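PDB 6W0P: kojibiose phosphorylase from Gut metagenome, which belongs to glycoside hydrolase family 65, carbohydrate-active enzymes that join a beta-rich N-terminal domain to a helical catalytic domain. Local coordinates for residues Ile56-Ala67 with Arg81-Phe91. Sequence-based numbering, arbitrary orientation.
Sequences IGTYFNGIYEYA and RTHFTINSVNF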
loop_
_atom_site.group_PDB
_atom_site.type_symbol
_atom_site.label_atom_id
_atom_site.label_comp_id
_atom_site.label_asym_id
_atom_site.label_seq_id
_atom_site.Cartn_x
_atom_site.Cartn_y
_atom_site.Cartn_z
ATOM N N ILE A 56 29.203 9.928 -3.908
ATOM C CA ILE A 56 30.270 9.581 -2.929
ATOM C C ILE A 56 29.685 8.544 -1.969
ATOM O O ILE A 56 28.579 8.769 -1.406
ATOM C CB ILE A 56 30.804 10.811 -2.180
ATOM C CG1 ILE A 56 31.477 11.798 -3.139
ATOM C CG2 ILE A 56 31.742 10.350 -1.087
ATOM C CD1 ILE A 56 31.927 13.092 -2.493
ATOM N N GLY A 57 30.409 7.452 -1.783
ATOM C CA GLY A 57 29.849 6.239 -1.166
ATOM C C GLY A 57 30.954 5.409 -0.563
ATOM O O GLY A 57 31.763 4.875 -1.347
ATOM N N THR A 58 31.022 5.419 0.767
ATOM C CA THR A 58 31.913 4.586 1.604
ATOM C C THR A 58 31.013 3.827 2.579
ATOM O O THR A 58 30.275 4.502 3.316
ATOM C CB THR A 58 32.971 5.428 2.332
ATOM O OG1 THR A 58 33.642 6.269 1.387
ATOM C CG2 THR A 58 33.976 4.568 3.071
ATOM N N TYR A 59 31.037 2.495 2.576
ATOM C CA TYR A 59 30.144 1.716 3.460
ATOM C C TYR A 59 30.937 0.669 4.206
ATOM O O TYR A 59 31.945 0.203 3.685
ATOM C CB TYR A 59 29.022 1.088 2.651
ATOM C CG TYR A 59 28.497 1.987 1.561
ATOM C CD1 TYR A 59 27.562 2.976 1.840
ATOM C CD2 TYR A 59 28.936 1.853 0.254
ATOM C CE1 TYR A 59 27.052 3.778 0.834
ATOM C CE2 TYR A 59 28.444 2.661 -0.761
ATOM C CZ TYR A 59 27.495 3.624 -0.466
ATOM O OH TYR A 59 26.994 4.410 -1.454
ATOM N N PHE A 60 30.425 0.316 5.375
ATOM C CA PHE A 60 30.915 -0.761 6.257
ATOM C C PHE A 60 29.775 -1.747 6.458
ATOM O O PHE A 60 28.682 -1.306 6.844
ATOM C CB PHE A 60 31.410 -0.177 7.579
ATOM C CG PHE A 60 32.571 0.773 7.415
ATOM C CD1 PHE A 60 33.879 0.301 7.441
ATOM C CD2 PHE A 60 32.354 2.126 7.188
ATOM C CE1 PHE A 60 34.953 1.168 7.268
ATOM C CE2 PHE A 60 33.425 2.994 7.019
ATOM C CZ PHE A 60 34.724 2.518 7.070
ATOM N N ASN A 61 30.027 -3.027 6.174
ATOM C CA ASN A 61 29.004 -4.100 6.235
ATOM C C ASN A 61 28.428 -4.100 7.656
ATOM O O ASN A 61 29.220 -4.318 8.599
ATOM C CB ASN A 61 29.633 -5.427 5.814
ATOM C CG ASN A 61 28.662 -6.428 5.227
ATOM O OD1 ASN A 61 27.624 -6.719 5.824
ATOM N ND2 ASN A 61 29.013 -6.978 4.074
ATOM N N GLY A 62 27.132 -3.813 7.817
ATOM C CA GLY A 62 26.430 -3.910 9.116
ATOM C C GLY A 62 26.380 -2.582 9.864
ATOM O O GLY A 62 25.863 -2.545 10.987
ATOM N N ILE A 63 26.919 -1.515 9.276
ATOM C CA ILE A 63 26.819 -0.139 9.828
ATOM C C ILE A 63 25.630 0.526 9.139
ATOM O O ILE A 63 25.694 0.735 7.928
ATOM C CB ILE A 63 28.122 0.647 9.639
ATOM C CG1 ILE A 63 29.219 0.133 10.575
ATOM C CG2 ILE A 63 27.869 2.130 9.816
ATOM C CD1 ILE A 63 28.886 0.192 12.064
ATOM N N TYR A 64 24.571 0.778 9.898
ATOM C CA TYR A 64 23.216 1.020 9.365
ATOM C C TYR A 64 22.492 1.982 10.299
ATOM O O TYR A 64 22.912 2.129 11.484
ATOM C CB TYR A 64 22.472 -0.308 9.241
ATOM C CG TYR A 64 21.869 -0.811 10.524
ATOM C CD1 TYR A 64 22.610 -1.546 11.432
ATOM C CD2 TYR A 64 20.547 -0.539 10.833
ATOM C CE1 TYR A 64 22.054 -1.984 12.624
ATOM C CE2 TYR A 64 19.974 -0.977 12.012
ATOM C CZ TYR A 64 20.730 -1.695 12.915
ATOM O OH TYR A 64 20.145 -2.131 14.070
ATOM N N GLU A 65 21.457 2.626 9.766
ATOM C CA GLU A 65 20.519 3.480 10.528
ATOM C C GLU A 65 19.087 3.152 10.101
ATOM O O GLU A 65 18.895 2.551 9.015
ATOM C CB GLU A 65 20.790 4.971 10.298
ATOM C CG GLU A 65 21.437 5.650 11.485
ATOM C CD GLU A 65 20.775 5.365 12.818
ATOM O OE1 GLU A 65 21.508 5.119 13.787
ATOM O OE2 GLU A 65 19.532 5.372 12.876
ATOM N N TYR A 66 18.134 3.617 10.910
ATOM C CA TYR A 66 16.686 3.579 10.618
ATOM C C TYR A 66 16.269 4.851 9.875
ATOM O O TYR A 66 16.982 5.882 9.918
ATOM C CB TYR A 66 15.925 3.387 11.923
ATOM C CG TYR A 66 16.011 2.004 12.506
ATOM C CD1 TYR A 66 15.211 0.977 12.021
ATOM C CD2 TYR A 66 16.856 1.721 13.564
ATOM C CE1 TYR A 66 15.258 -0.299 12.561
ATOM C CE2 TYR A 66 16.906 0.453 14.126
ATOM C CZ TYR A 66 16.110 -0.562 13.620
ATOM O OH TYR A 66 16.151 -1.817 14.158
ATOM N N ALA A 67 15.134 4.783 9.179
ATOM C CA ALA A 67 14.451 5.976 8.646
ATOM C C ALA A 67 14.291 6.986 9.785
ATOM O O ALA A 67 14.023 6.562 10.913
ATOM C CB ALA A 67 13.125 5.601 8.046
ATOM N N ARG A 81 9.278 1.544 9.906
ATOM C CA ARG A 81 10.631 2.157 9.899
ATOM C C ARG A 81 11.645 1.199 9.240
ATOM O O ARG A 81 12.118 0.254 9.897
ATOM C CB ARG A 81 10.936 2.572 11.341
ATOM C CG ARG A 81 12.268 3.274 11.540
ATOM C CD ARG A 81 12.556 3.459 13.023
ATOM N NE ARG A 81 11.389 3.891 13.784
ATOM C CZ ARG A 81 11.103 3.511 15.034
ATOM N NH1 ARG A 81 11.893 2.667 15.681
ATOM N NH2 ARG A 81 10.008 3.961 15.628
ATOM N N THR A 82 11.967 1.457 7.972
ATOM C CA THR A 82 12.969 0.694 7.192
ATOM C C THR A 82 14.357 0.996 7.761
ATOM O O THR A 82 14.496 1.944 8.566
ATOM C CB THR A 82 12.869 1.008 5.693
ATOM O OG1 THR A 82 13.586 -0.016 4.996
ATOM C CG2 THR A 82 13.408 2.382 5.337
ATOM N N HIS A 83 15.356 0.202 7.387
ATOM C CA HIS A 83 16.766 0.484 7.751
ATOM C C HIS A 83 17.629 0.270 6.519
ATOM O O HIS A 83 17.130 -0.330 5.542
ATOM C CB HIS A 83 17.200 -0.331 8.970
ATOM C CG HIS A 83 17.296 -1.785 8.687
ATOM N ND1 HIS A 83 16.208 -2.619 8.760
ATOM C CD2 HIS A 83 18.344 -2.546 8.328
ATOM C CE1 HIS A 83 16.586 -3.841 8.476
ATOM N NE2 HIS A 83 17.890 -3.818 8.184
ATOM N N PHE A 84 18.848 0.802 6.563
ATOM C CA PHE A 84 19.763 0.890 5.396
ATOM C C PHE A 84 21.210 1.042 5.882
ATOM O O PHE A 84 21.422 1.661 6.944
ATOM C CB PHE A 84 19.304 2.035 4.482
ATOM C CG PHE A 84 18.822 3.265 5.213
ATOM C CD1 PHE A 84 19.720 4.199 5.705
ATOM C CD2 PHE A 84 17.469 3.486 5.415
ATOM C CE1 PHE A 84 19.279 5.322 6.391
ATOM C CE2 PHE A 84 17.029 4.606 6.103
ATOM C CZ PHE A 84 17.936 5.516 6.602
ATOM N N THR A 85 22.149 0.475 5.116
ATOM C CA THR A 85 23.626 0.661 5.210
ATOM C C THR A 85 23.931 2.115 4.861
ATOM O O THR A 85 23.425 2.575 3.837
ATOM C CB THR A 85 24.345 -0.326 4.283
ATOM O OG1 THR A 85 23.821 -1.632 4.518
ATOM C CG2 THR A 85 25.840 -0.394 4.489
ATOM N N ILE A 86 24.677 2.826 5.709
ATOM C CA ILE A 86 24.796 4.314 5.608
ATOM C C ILE A 86 26.162 4.695 5.019
ATOM O O ILE A 86 27.192 4.067 5.335
ATOM C CB ILE A 86 24.520 5.000 6.958
ATOM C CG1 ILE A 86 25.349 4.388 8.089
ATOM C CG2 ILE A 86 23.033 4.971 7.271
ATOM C CD1 ILE A 86 25.286 5.148 9.392
ATOM N N ASN A 87 26.145 5.690 4.143
ATOM C CA ASN A 87 27.368 6.385 3.697
ATOM C C ASN A 87 28.116 6.764 4.974
ATOM O O ASN A 87 27.468 7.291 5.944
ATOM C CB ASN A 87 27.023 7.577 2.809
ATOM C CG ASN A 87 28.209 8.101 2.033
ATOM O OD1 ASN A 87 29.283 7.488 2.053
ATOM N ND2 ASN A 87 28.027 9.272 1.417
ATOM N N SER A 88 29.407 6.445 5.007
ATOM C CA SER A 88 30.283 6.611 6.190
ATOM C C SER A 88 31.507 7.427 5.794
ATOM O O SER A 88 31.561 7.951 4.665
ATOM C CB SER A 88 30.667 5.271 6.757
ATOM O OG SER A 88 29.514 4.489 6.984
ATOM N N VAL A 89 32.475 7.499 6.693
ATOM C CA VAL A 89 33.622 8.430 6.561
ATOM C C VAL A 89 34.216 8.305 5.155
ATOM O O VAL A 89 34.638 7.206 4.760
ATOM C CB VAL A 89 34.646 8.200 7.688
ATOM C CG1 VAL A 89 35.148 6.757 7.749
ATOM C CG2 VAL A 89 35.799 9.191 7.605
ATOM N N ASN A 90 34.240 9.413 4.420
ATOM C CA ASN A 90 35.024 9.534 3.161
ATOM C C ASN A 90 36.506 9.720 3.532
ATOM O O ASN A 90 36.846 10.823 3.998
ATOM C CB ASN A 90 34.506 10.699 2.310
ATOM C CG ASN A 90 35.297 10.885 1.032
ATOM O OD1 ASN A 90 36.332 10.248 0.841
ATOM N ND2 ASN A 90 34.799 11.737 0.145
ATOM N N PHE A 91 37.336 8.676 3.405
ATOM C CA PHE A 91 38.753 8.675 3.876
ATOM C C PHE A 91 39.710 8.782 2.688
ATOM O O PHE A 91 40.916 8.655 2.889
ATOM C CB PHE A 91 39.049 7.445 4.733
ATOM C CG PHE A 91 38.684 6.115 4.124
ATOM C CD1 PHE A 91 39.424 5.578 3.078
ATOM C CD2 PHE A 91 37.617 5.380 4.625
ATOM C CE1 PHE A 91 39.077 4.360 2.521
ATOM C CE2 PHE A 91 37.287 4.151 4.080
ATOM C CZ PHE A 91 38.019 3.640 3.036
HETATM O O HOH W 1 32.050 8.438 1.942
HETATM O O HOH W 2 36.466 6.518 1.530
HETATM O O HOH W 3 27.935 1.640 6.077
HETATM O O HOH W 4 25.718 -3.714 5.116
#
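H83, Y64 and Y66 gather into a three-ring cluster on one face of a two-stranded antiparallel ladder. With CG wedged between its own backbone N and carbonyl carbon (chi1 69°), H83 turns a ring edge toward the face of Y66 in an offset edge-to-face pair, centroids 6.0 Å apart. The Y64 ring meets H83 obliquely, its CD2 3.8 Å from H83 CB. Flat aromatic groups suit these places because they pack against one another while their polar ends reach partners elsewhere in the chain: H83 NE2 bonds to R401 N, the Y66 hydroxyl to K404. Beyond Y66, the methylenes of R81 cross its ring root at about a right angle, CD 3.5 Å from Y66 CB, while the guanidinium pairs with D70.

On the reverse face F84 spreads its ring beneath the E65 carbonyl; E65 O sits 3.6 Å above the plane of the F84 ring, over its centre, while also accepting from F84 N. The E65 carboxylate is shared, OE2 taking the N-H of Y66 from above the carboxylate plane and OE1 those of T206 and T207.

Both strands fall in the family's N-terminal range; R401, K404 and H347, whose NE2 bonds to H83 O, fall in the central catalytic range, consistent with the antiparallel pair lying where these two parts of the chain meet. A type II turn, F60 to I63, leads into it, G62 taking the positive phi.

Past the ladder, asparagine suits N87 because its amide can stand in for a backbone carbonyl: CG runs anti to the backbone N (chi1 -165°), and OD1 receives T58 N at 3.0 Å, nearly straight at 173°. S88 N returns a bond to T58 O. T58 divides its branches, OG1 bonding to two waters, one also held by N87 OD1 and S88 O, the other by F91 N, CG2 resting 3.5 Å from F91 CE2.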